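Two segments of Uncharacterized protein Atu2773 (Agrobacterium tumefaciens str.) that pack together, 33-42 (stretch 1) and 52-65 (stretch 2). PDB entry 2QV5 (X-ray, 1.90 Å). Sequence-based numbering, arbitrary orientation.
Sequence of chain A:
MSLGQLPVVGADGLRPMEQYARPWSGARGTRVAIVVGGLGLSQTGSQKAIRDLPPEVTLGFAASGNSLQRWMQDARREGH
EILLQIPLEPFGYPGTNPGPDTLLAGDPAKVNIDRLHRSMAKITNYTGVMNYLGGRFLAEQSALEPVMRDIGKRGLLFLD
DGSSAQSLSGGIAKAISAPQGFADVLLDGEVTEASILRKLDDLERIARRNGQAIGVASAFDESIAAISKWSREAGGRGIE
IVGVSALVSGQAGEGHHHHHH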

# COMPACT_ATOMS: atom_id res chain seq x y z
N ALA A 33 -0.05 -9.52 6.26
CA ALA A 33 -0.70 -8.73 5.20
C ALA A 33 0.19 -8.79 3.97
O ALA A 33 1.41 -8.82 4.08
CB ALA A 33 -0.93 -7.27 5.62
N ILE A 34 -0.44 -8.85 2.80
CA ILE A 34 0.31 -8.82 1.53
C ILE A 34 -0.37 -7.78 0.66
O ILE A 34 -1.59 -7.83 0.49
CB ILE A 34 0.31 -10.19 0.78
CG1 ILE A 34 1.13 -11.24 1.53
CG2 ILE A 34 0.88 -10.02 -0.66
CD1 ILE A 34 0.71 -12.68 1.24
N VAL A 35 0.41 -6.82 0.17
CA VAL A 35 -0.07 -5.83 -0.77
C VAL A 35 0.43 -6.15 -2.18
O VAL A 35 1.64 -6.30 -2.41
CB VAL A 35 0.37 -4.40 -0.36
CG1 VAL A 35 -0.27 -3.35 -1.26
CG2 VAL A 35 0.04 -4.14 1.09
N VAL A 36 -0.51 -6.27 -3.11
CA VAL A 36 -0.15 -6.35 -4.51
C VAL A 36 -0.52 -5.00 -5.13
O VAL A 36 -1.70 -4.64 -5.19
CB VAL A 36 -0.82 -7.53 -5.25
CG1 VAL A 36 -0.44 -7.52 -6.74
CG2 VAL A 36 -0.40 -8.86 -4.63
N GLY A 37 0.49 -4.26 -5.55
CA GLY A 37 0.27 -2.91 -6.05
C GLY A 37 0.33 -2.80 -7.56
O GLY A 37 0.50 -3.80 -8.27
N GLY A 38 0.17 -1.58 -8.06
CA GLY A 38 0.22 -1.34 -9.50
C GLY A 38 -1.10 -1.48 -10.23
O GLY A 38 -1.13 -1.41 -11.45
N LEU A 39 -2.21 -1.67 -9.50
CA LEU A 39 -3.53 -1.78 -10.15
C LEU A 39 -3.91 -0.53 -10.92
O LEU A 39 -3.66 0.59 -10.45
CB LEU A 39 -4.64 -2.16 -9.15
CG LEU A 39 -4.78 -3.68 -9.02
CD1 LEU A 39 -3.80 -4.26 -8.03
CD2 LEU A 39 -6.19 -4.03 -8.64
N GLY A 40 -4.44 -0.73 -12.12
CA GLY A 40 -4.77 0.36 -13.03
C GLY A 40 -3.72 0.61 -14.11
O GLY A 40 -4.02 1.23 -15.12
N LEU A 41 -2.49 0.13 -13.90
CA LEU A 41 -1.42 0.33 -14.89
C LEU A 41 -1.55 -0.56 -16.14
O LEU A 41 -1.39 -0.08 -17.26
CB LEU A 41 -0.03 0.17 -14.26
CG LEU A 41 0.34 1.14 -13.14
CD1 LEU A 41 1.61 0.70 -12.40
CD2 LEU A 41 0.45 2.60 -13.63
N SER A 42 -1.80 -1.85 -15.92
CA SER A 42 -2.13 -2.76 -17.02
C SER A 42 -3.55 -3.23 -16.86
O SER A 42 -3.92 -3.75 -15.81
CB SER A 42 -1.20 -3.97 -17.05
OG SER A 42 -1.78 -5.02 -17.81
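Stretch 2, residues 52-65: DLPPEVTLGFAASG

Stretch 2 leaves a helix at Leu53, makes a type I turn from Pro54 to Val57, closed by Val57 N to Pro54 O at 3.0 Å, and then runs as a strand alongside strand 33-39 of stretch 1. The two strands point the same way, with a signed crossing angle of -25°, and their axes approach to 4.3 Å.

Parallel pairing lets the backbone donors and acceptors satisfy one another in a staggered ladder. Thr58 N donates to Ile34 O (2.9 Å), Val36 N to Thr58 O (3.0 Å), and Gly60 N to Val36 O (2.9 Å). Regular pairing would next bring in Gly38 N, but its 3.2 Å approach to Gly60 O has too poor an angle for a hydrogen bond. A beta bulge shifts the register by one residue, and Leu39 N donates to Gly60 O instead, at 3.0 Å. Ala62 N then donates to Leu39 O (2.8 Å), ending the ladder. Some carbonyls receive CA-H contacts as well: Val35 CA lies 3.3 Å from Thr58 O, and Gly37 CA 3.4 Å from Gly60 O.

A water at the start of the pairing accepts from Ile34 N (3.2 Å), donates to Glu56 O (2.6 Å), and is hydrogen-bonded to Thr58 OG1 (2.9 Å). Threonine suits this position: its branched CB favours a strand, while its hydroxyl reaches the water.

Val35 and Thr58 share one face of the sheet, with Val35 CG2 4.1 Å from Thr58 CB. Val36, Leu39, Leu59 and Phe61 occupy the other, where apolar side chains exclude solvent. Val36 CG2 meets Val57 CG1 at 3.8 Å and Leu53 CD1 at 3.9 Å; Leu39 CD2 lies 4.0 Å from Leu59 CD1 and 3.8 Å from Phe61 CZ. Leu39 CB sits over the Phe61 ring face, 4.0 Å from its centroid, a CH-pi contact.

Glycines permit the close backbone passages. A CB on Gly60 would come within a tight 3.2 Å of Gly37 CA, and one on Gly65 would clash with Gly40 CA at 2.9 Å. Gly38 and Gly40 have positive phi angles at which a CB would jam against the preceding carbonyl. Where the ladder ends, each stretch turns: type II from Gly38 to Leu41, with Leu41 N bonded to Gly38 O (3.2 Å), and type I from Ala62 to Gly65, with Gly65 N bonded to Ala62 O (3.0 Å). Small Ala62 receives Leu41, whose CG is 3.6 Å from Ala62 CB.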

# COMPACT_ATOMS: atom_id res chain seq x y z
N ASP A 52 -7.74 -13.60 -9.64
CA ASP A 52 -6.93 -14.65 -8.99
C ASP A 52 -6.63 -14.51 -7.50
O ASP A 52 -6.52 -15.52 -6.80
CB ASP A 52 -5.61 -14.86 -9.75
CG ASP A 52 -5.81 -15.44 -11.14
OD1 ASP A 52 -6.94 -15.84 -11.49
OD2 ASP A 52 -4.81 -15.47 -11.88
N LEU A 53 -6.43 -13.28 -7.02
CA LEU A 53 -6.03 -13.10 -5.62
C LEU A 53 -7.25 -13.26 -4.71
O LEU A 53 -8.32 -12.79 -5.05
CB LEU A 53 -5.37 -11.73 -5.39
CG LEU A 53 -4.07 -11.49 -6.18
CD1 LEU A 53 -3.77 -10.01 -6.33
CD2 LEU A 53 -2.89 -12.20 -5.55
N PRO A 54 -7.09 -13.97 -3.58
CA PRO A 54 -8.17 -14.01 -2.58
C PRO A 54 -8.38 -12.63 -1.94
O PRO A 54 -7.43 -11.82 -1.92
CB PRO A 54 -7.66 -15.04 -1.56
CG PRO A 54 -6.19 -14.98 -1.70
CD PRO A 54 -5.94 -14.79 -3.16
N PRO A 55 -9.61 -12.35 -1.46
CA PRO A 55 -9.97 -11.02 -0.93
C PRO A 55 -9.15 -10.53 0.27
O PRO A 55 -9.22 -9.36 0.63
CB PRO A 55 -11.43 -11.19 -0.49
CG PRO A 55 -11.67 -12.64 -0.45
CD PRO A 55 -10.76 -13.26 -1.46
N GLU A 56 -8.39 -11.44 0.88
CA GLU A 56 -7.56 -11.12 2.03
C GLU A 56 -6.31 -10.35 1.62
O GLU A 56 -5.67 -9.73 2.45
CB GLU A 56 -7.16 -12.40 2.77
CG GLU A 56 -8.29 -13.06 3.57
CD GLU A 56 -9.14 -14.02 2.73
OE1 GLU A 56 -8.93 -14.14 1.50
OE2 GLU A 56 -10.04 -14.67 3.32
N VAL A 57 -5.97 -10.43 0.33
CA VAL A 57 -4.83 -9.71 -0.22
C VAL A 57 -5.23 -8.25 -0.43
O VAL A 57 -6.22 -7.94 -1.11
CB VAL A 57 -4.33 -10.37 -1.52
CG1 VAL A 57 -3.18 -9.57 -2.17
CG2 VAL A 57 -3.87 -11.80 -1.24
N THR A 58 -4.44 -7.35 0.15
CA THR A 58 -4.66 -5.91 0.03
C THR A 58 -4.19 -5.48 -1.36
O THR A 58 -3.16 -5.95 -1.84
CB THR A 58 -3.89 -5.17 1.14
OG1 THR A 58 -4.39 -5.61 2.41
CG2 THR A 58 -4.04 -3.64 1.03
N LEU A 59 -4.95 -4.60 -2.01
CA LEU A 59 -4.57 -4.14 -3.36
C LEU A 59 -4.16 -2.67 -3.39
O LEU A 59 -4.85 -1.81 -2.86
CB LEU A 59 -5.70 -4.44 -4.36
CG LEU A 59 -6.18 -5.90 -4.43
CD1 LEU A 59 -7.37 -6.03 -5.37
CD2 LEU A 59 -5.09 -6.87 -4.84
N GLY A 60 -3.01 -2.39 -4.02
CA GLY A 60 -2.55 -1.02 -4.18
C GLY A 60 -2.93 -0.50 -5.56
O GLY A 60 -2.65 -1.17 -6.57
N PHE A 61 -3.59 0.65 -5.59
CA PHE A 61 -4.06 1.23 -6.85
C PHE A 61 -3.12 2.35 -7.27
O PHE A 61 -2.80 3.22 -6.46
CB PHE A 61 -5.49 1.77 -6.69
CG PHE A 61 -6.54 0.71 -6.85
CD1 PHE A 61 -6.57 -0.38 -5.99
CD2 PHE A 61 -7.46 0.79 -7.87
CE1 PHE A 61 -7.50 -1.39 -6.14
CE2 PHE A 61 -8.41 -0.20 -8.02
CZ PHE A 61 -8.43 -1.30 -7.14
N ALA A 62 -2.67 2.31 -8.52
CA ALA A 62 -1.74 3.32 -9.01
C ALA A 62 -2.52 4.58 -9.33
O ALA A 62 -3.51 4.53 -10.06
CB ALA A 62 -1.04 2.82 -10.23
N ALA A 63 -2.08 5.71 -8.79
CA ALA A 63 -2.81 6.97 -8.98
C ALA A 63 -2.85 7.38 -10.45
O ALA A 63 -3.85 7.90 -10.93
CB ALA A 63 -2.23 8.06 -8.11
N SER A 64 -1.76 7.11 -11.18
CA SER A 64 -1.67 7.37 -12.62
C SER A 64 -2.32 6.29 -13.51
O SER A 64 -2.18 6.33 -14.73
CB SER A 64 -0.20 7.53 -13.03
OG SER A 64 0.53 6.35 -12.72
N GLY A 65 -3.01 5.33 -12.90
CA GLY A 65 -3.63 4.22 -13.63
C GLY A 65 -4.89 4.60 -14.40
O GLY A 65 -5.36 5.73 -14.31
O HOH W 1 -3.56 -8.30 3.06